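Local coordinates for probable ABC transporter phosphite binding protein PhnD1 (PDB 5LQ5) that binds inorganic phosphite strongly in the periplasm and probably delivers it to the ABC transporter complex PhnD1C1E1, at residues L6-D20 / E37-A49. Sequence-based numbering, arbitrary orientation.
Sequences LKVGAIPDQNQDVLD and EVKYIPVINYIAA. With PO3 (phosphite ion), chain B.
I11 lies over one face of the Y46 ring, with I11 CB 4.0 Å from the ring centroid and only 5° off its normal, a CH-pi contact. These residues follow the strands of a beta-alpha-beta unit: parallel strands 5-10 and 37-40, joined by helix 16-34, at one edge of a periplasmic binding protein sheet. I11 CG1 sits between its own backbone N and carbonyl carbon (chi1 53°), which sets CD1 3.5 Å from Y46 CE1, above and just outside that corner of the ring. Four backbone hydrogen bonds pair the strands, from L6 N to E37 O through I41 N to V8 O. Y40 OH accepts from Q16 NE2 (3.1 Å), which lies at the ring edge. The same NE2 donates to D20 OD1, met from above the carboxylate plane; both bonds lie near the amide plane, fixing its rotation. Past the last direct strand bond, a water accepts from A10 N and donates to I41 O. A second joins Y40 OH to A10 O; a third donates to Q16 OE1 and V43 O, tying helix to loop. At the pocket, shared with S126, T127, S128 and H158, Y46 OH donates to phosphite O3 at 2.6 Å.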
loop_
_atom_site.group_PDB
_atom_site.type_symbol
_atom_site.label_atom_id
_atom_site.label_comp_id
_atom_site.label_asym_id
_atom_site.label_seq_id
_atom_site.Cartn_x
_atom_site.Cartn_y
_atom_site.Cartn_z
ATOM N N LEU A 6 16.822 6.745 -13.707
ATOM C CA LEU A 6 15.714 7.023 -12.784
ATOM C C LEU A 6 15.188 5.667 -12.259
ATOM O O LEU A 6 14.664 4.865 -12.999
ATOM C CB LEU A 6 14.559 7.804 -13.452
ATOM C CG LEU A 6 13.437 8.285 -12.525
ATOM C CD1 LEU A 6 13.886 9.432 -11.631
ATOM C CD2 LEU A 6 12.217 8.724 -13.334
ATOM N N LYS A 7 15.299 5.472 -10.961
ATOM C CA LYS A 7 15.079 4.176 -10.327
ATOM C C LYS A 7 13.741 4.232 -9.608
ATOM O O LYS A 7 13.535 5.046 -8.727
ATOM C CB LYS A 7 16.229 3.858 -9.371
ATOM C CG LYS A 7 17.597 3.744 -10.066
ATOM C CD LYS A 7 18.733 3.680 -9.052
ATOM C CE LYS A 7 19.957 4.435 -9.550
ATOM N NZ LYS A 7 19.783 5.907 -9.441
ATOM N N VAL A 8 12.821 3.410 -10.079
ATOM C CA VAL A 8 11.460 3.277 -9.584
ATOM C C VAL A 8 11.392 2.135 -8.588
ATOM O O VAL A 8 11.958 1.064 -8.798
ATOM C CB VAL A 8 10.456 3.064 -10.737
ATOM C CG1 VAL A 8 9.042 2.729 -10.263
ATOM C CG2 VAL A 8 10.402 4.294 -11.641
ATOM N N GLY A 9 10.756 2.395 -7.459
ATOM C CA GLY A 9 10.519 1.366 -6.433
ATOM C C GLY A 9 9.063 1.380 -5.963
ATOM O O GLY A 9 8.241 2.242 -6.367
ATOM N N ALA A 10 8.754 0.427 -5.113
ATOM C CA ALA A 10 7.410 0.282 -4.586
ATOM C C ALA A 10 7.404 -0.612 -3.364
ATOM O O ALA A 10 8.129 -1.601 -3.300
ATOM C CB ALA A 10 6.511 -0.308 -5.632
ATOM N N ILE A 11 6.551 -0.299 -2.401
ATOM C CA ILE A 11 6.337 -1.227 -1.302
ATOM C C ILE A 11 5.827 -2.568 -1.873
ATOM O O ILE A 11 4.968 -2.571 -2.778
ATOM C CB ILE A 11 5.400 -0.693 -0.202
ATOM C CG1 ILE A 11 4.060 -0.213 -0.778
ATOM C CG2 ILE A 11 6.111 0.421 0.604
ATOM C CD1 ILE A 11 3.005 -0.031 0.279
ATOM N N PRO A 12 6.325 -3.704 -1.366
ATOM C CA PRO A 12 5.938 -5.017 -1.897
ATOM C C PRO A 12 4.646 -5.526 -1.252
ATOM O O PRO A 12 4.636 -6.448 -0.438
ATOM C CB PRO A 12 7.137 -5.886 -1.549
ATOM C CG PRO A 12 7.702 -5.269 -0.297
ATOM C CD PRO A 12 7.468 -3.793 -0.438
ATOM N N ASP A 13 3.547 -4.882 -1.650
ATOM C CA ASP A 13 2.225 -5.038 -1.007
ATOM C C ASP A 13 1.391 -6.163 -1.617
ATOM O O ASP A 13 0.316 -6.483 -1.131
ATOM C CB ASP A 13 1.458 -3.713 -0.990
ATOM C CG ASP A 13 0.951 -3.281 -2.376
ATOM O OD1 ASP A 13 1.502 -3.721 -3.406
ATOM O OD2 ASP A 13 -0.019 -2.516 -2.422
ATOM N N GLN A 14 1.920 -6.716 -2.712
ATOM C CA GLN A 14 1.299 -7.790 -3.489
ATOM C C GLN A 14 2.397 -8.738 -3.983
ATOM O O GLN A 14 3.567 -8.433 -3.875
ATOM C CB GLN A 14 0.506 -7.183 -4.672
ATOM C CG GLN A 14 -0.715 -6.420 -4.181
ATOM C CD GLN A 14 -1.299 -5.561 -5.261
ATOM O OE1 GLN A 14 -1.020 -4.370 -5.368
ATOM N NE2 GLN A 14 -2.105 -6.151 -6.047
ATOM N N ASN A 15 2.010 -9.871 -4.555
ATOM C CA ASN A 15 2.956 -10.812 -5.090
ATOM C C ASN A 15 3.833 -10.167 -6.162
ATOM O O ASN A 15 3.388 -9.271 -6.916
ATOM C CB ASN A 15 2.255 -12.035 -5.665
ATOM C CG ASN A 15 1.588 -12.892 -4.597
ATOM O OD1 ASN A 15 1.997 -12.923 -3.425
ATOM N ND2 ASN A 15 0.584 -13.593 -4.996
ATOM N N GLN A 16 5.075 -10.629 -6.226
ATOM C CA GLN A 16 6.066 -10.025 -7.124
ATOM C C GLN A 16 5.675 -10.045 -8.607
ATOM O O GLN A 16 6.014 -9.111 -9.359
ATOM C CB GLN A 16 7.456 -10.612 -6.892
ATOM C CG GLN A 16 8.578 -9.812 -7.536
ATOM C CD GLN A 16 8.688 -8.430 -6.940
ATOM O OE1 GLN A 16 8.673 -8.264 -5.718
ATOM N NE2 GLN A 16 8.765 -7.430 -7.789
ATOM N N ASP A 17 4.965 -11.084 -9.030
ATOM C CA ASP A 17 4.485 -11.129 -10.432
ATOM C C ASP A 17 3.616 -9.903 -10.848
ATOM O O ASP A 17 3.768 -9.329 -11.933
ATOM C CB ASP A 17 3.840 -12.481 -10.791
ATOM C CG ASP A 17 2.515 -12.782 -10.067
ATOM O OD1 ASP A 17 2.271 -12.304 -8.947
ATOM O OD2 ASP A 17 1.715 -13.572 -10.625
ATOM N N VAL A 18 2.726 -9.511 -9.957
ATOM C CA VAL A 18 1.866 -8.330 -10.121
ATOM C C VAL A 18 2.728 -7.066 -10.134
ATOM O O VAL A 18 2.549 -6.176 -10.954
ATOM C CB VAL A 18 0.800 -8.249 -8.986
ATOM C CG1 VAL A 18 0.018 -6.935 -9.041
ATOM C CG2 VAL A 18 -0.142 -9.449 -9.068
ATOM N N LEU A 19 3.648 -6.977 -9.189
ATOM C CA LEU A 19 4.499 -5.785 -9.057
ATOM C C LEU A 19 5.386 -5.604 -10.270
ATOM O O LEU A 19 5.494 -4.498 -10.810
ATOM C CB LEU A 19 5.389 -5.854 -7.806
ATOM C CG LEU A 19 4.678 -6.000 -6.468
ATOM C CD1 LEU A 19 5.722 -6.250 -5.383
ATOM C CD2 LEU A 19 3.818 -4.821 -6.143
ATOM N N ASP A 20 6.019 -6.698 -10.693
ATOM C CA ASP A 20 6.885 -6.656 -11.884
ATOM C C ASP A 20 6.112 -6.122 -13.091
ATOM O O ASP A 20 6.564 -5.227 -13.808
ATOM C CB ASP A 20 7.369 -8.055 -12.238
ATOM C CG ASP A 20 8.503 -8.546 -11.365
ATOM O OD1 ASP A 20 9.116 -7.761 -10.624
ATOM O OD2 ASP A 20 8.793 -9.767 -11.440
ATOM N N GLU A 37 16.550 6.928 -19.137
ATOM C CA GLU A 37 16.502 5.526 -18.685
ATOM C C GLU A 37 15.746 5.448 -17.369
ATOM O O GLU A 37 16.029 6.210 -16.446
ATOM C CB GLU A 37 17.891 4.913 -18.500
ATOM C CG GLU A 37 18.314 3.996 -19.638
ATOM C CD GLU A 37 19.466 3.094 -19.249
ATOM O OE1 GLU A 37 20.521 3.632 -18.857
ATOM O OE2 GLU A 37 19.314 1.855 -19.327
ATOM N N VAL A 38 14.786 4.529 -17.325
ATOM C CA VAL A 38 13.974 4.254 -16.126
ATOM C C VAL A 38 13.981 2.738 -15.868
ATOM O O VAL A 38 13.790 1.932 -16.787
ATOM C CB VAL A 38 12.526 4.762 -16.275
ATOM C CG1 VAL A 38 11.803 4.661 -14.943
ATOM C CG2 VAL A 38 12.479 6.220 -16.747
ATOM N N LYS A 39 14.169 2.348 -14.614
ATOM C CA LYS A 39 14.287 0.940 -14.232
ATOM C C LYS A 39 13.548 0.693 -12.909
ATOM O O LYS A 39 13.761 1.421 -11.948
ATOM C CB LYS A 39 15.776 0.594 -14.072
ATOM C CG LYS A 39 16.126 -0.828 -13.671
ATOM C CD LYS A 39 16.096 -1.788 -14.841
ATOM C CE LYS A 39 16.737 -3.112 -14.449
ATOM N NZ LYS A 39 15.971 -4.258 -14.983
ATOM N N TYR A 40 12.655 -0.297 -12.893
ATOM C CA TYR A 40 12.010 -0.755 -11.641
ATOM C C TYR A 40 12.982 -1.677 -10.893
ATOM O O TYR A 40 13.502 -2.654 -11.452
ATOM C CB TYR A 40 10.677 -1.453 -11.899
ATOM C CG TYR A 40 10.118 -2.236 -10.720
ATOM C CD1 TYR A 40 9.924 -1.626 -9.469
ATOM C CD2 TYR A 40 9.719 -3.582 -10.869
ATOM C CE1 TYR A 40 9.407 -2.340 -8.408
ATOM C CE2 TYR A 40 9.200 -4.286 -9.811
ATOM C CZ TYR A 40 9.052 -3.650 -8.569
ATOM O OH TYR A 40 8.550 -4.346 -7.481
ATOM N N ILE A 41 13.207 -1.375 -9.630
ATOM C CA ILE A 41 14.125 -2.111 -8.745
ATOM C C ILE A 41 13.313 -2.710 -7.582
ATOM O O ILE A 41 13.023 -1.990 -6.630
ATOM C CB ILE A 41 15.220 -1.183 -8.160
ATOM C CG1 ILE A 41 15.912 -0.341 -9.239
ATOM C CG2 ILE A 41 16.215 -1.955 -7.316
ATOM C CD1 ILE A 41 16.590 -1.120 -10.325
ATOM N N PRO A 42 12.986 -4.025 -7.615
ATOM C CA PRO A 42 12.273 -4.654 -6.490
ATOM C C PRO A 42 13.033 -4.621 -5.166
ATOM O O PRO A 42 14.251 -4.587 -5.144
ATOM C CB PRO A 42 12.056 -6.110 -6.954
ATOM C CG PRO A 42 12.225 -6.071 -8.433
ATOM C CD PRO A 42 13.263 -5.008 -8.673
ATOM N N VAL A 43 12.271 -4.634 -4.078
ATOM C CA VAL A 43 12.831 -4.768 -2.725
ATOM C C VAL A 43 12.189 -5.917 -1.972
ATOM O O VAL A 43 11.086 -6.333 -2.302
ATOM C CB VAL A 43 12.671 -3.464 -1.931
ATOM C CG1 VAL A 43 13.461 -2.359 -2.627
ATOM C CG2 VAL A 43 11.181 -3.127 -1.723
ATOM N N ILE A 44 12.833 -6.345 -0.892
ATOM C CA ILE A 44 12.341 -7.524 -0.152
ATOM C C ILE A 44 11.162 -7.268 0.789
ATOM O O ILE A 44 10.381 -8.184 1.029
ATOM C CB ILE A 44 13.455 -8.285 0.609
ATOM C CG1 ILE A 44 14.130 -7.390 1.652
ATOM C CG2 ILE A 44 14.425 -8.921 -0.390
ATOM C CD1 ILE A 44 14.938 -8.191 2.666
ATOM N N ASN A 45 11.038 -6.040 1.327
ATOM C CA ASN A 45 9.990 -5.737 2.330
ATOM C C ASN A 45 9.741 -4.227 2.409
ATOM O O ASN A 45 10.396 -3.449 1.699
ATOM C CB ASN A 45 10.311 -6.384 3.678
ATOM C CG ASN A 45 11.616 -5.904 4.287
ATOM O OD1 ASN A 45 12.025 -4.746 4.110
ATOM N ND2 ASN A 45 12.295 -6.796 4.995
ATOM N N TYR A 46 8.755 -3.818 3.217
ATOM C CA TYR A 46 8.412 -2.404 3.300
ATOM C C TYR A 46 9.569 -1.575 3.859
ATOM O O TYR A 46 9.784 -0.470 3.418
ATOM C CB TYR A 46 7.199 -2.178 4.170
ATOM C CG TYR A 46 5.807 -2.451 3.562
ATOM C CD1 TYR A 46 4.758 -1.551 3.758
ATOM C CD2 TYR A 46 5.515 -3.615 2.872
ATOM C CE1 TYR A 46 3.505 -1.805 3.276
ATOM C CE2 TYR A 46 4.230 -3.905 2.446
ATOM C CZ TYR A 46 3.224 -2.990 2.623
ATOM O OH TYR A 46 1.935 -3.236 2.183
ATOM N N ILE A 47 10.308 -2.129 4.826
ATOM C CA ILE A 47 11.422 -1.388 5.404
ATOM C C ILE A 47 12.453 -1.096 4.333
ATOM O O ILE A 47 13.015 -0.010 4.285
ATOM C CB ILE A 47 12.029 -2.121 6.604
ATOM C CG1 ILE A 47 11.095 -2.001 7.777
ATOM C CG2 ILE A 47 13.396 -1.554 6.972
ATOM C CD1 ILE A 47 11.441 -2.933 8.934
ATOM N N ALA A 48 12.692 -2.074 3.484
ATOM C CA ALA A 48 13.685 -1.934 2.399
ATOM C C ALA A 48 13.288 -0.828 1.404
ATOM O O ALA A 48 14.150 -0.211 0.764
ATOM C CB ALA A 48 13.916 -3.249 1.677
ATOM N N ALA A 49 11.996 -0.628 1.216
ATOM C CA ALA A 49 11.530 0.466 0.360
ATOM C C ALA A 49 11.877 1.833 0.960
ATOM O O ALA A 49 12.407 2.718 0.282
ATOM C CB ALA A 49 10.043 0.323 0.093
HETATM P P PO3 B . -0.327 0.018 2.500
HETATM O O1 PO3 B . -1.859 0.222 2.744
HETATM O O2 PO3 B . 0.607 0.893 3.434
HETATM O O3 PO3 B . 0.056 -1.487 2.557
HETATM O O HOH W 1 10.847 -1.509 -4.992
HETATM O O HOH W 2 8.980 -3.538 -4.988
HETATM O O HOH W 3 9.430 -6.083 -4.407
#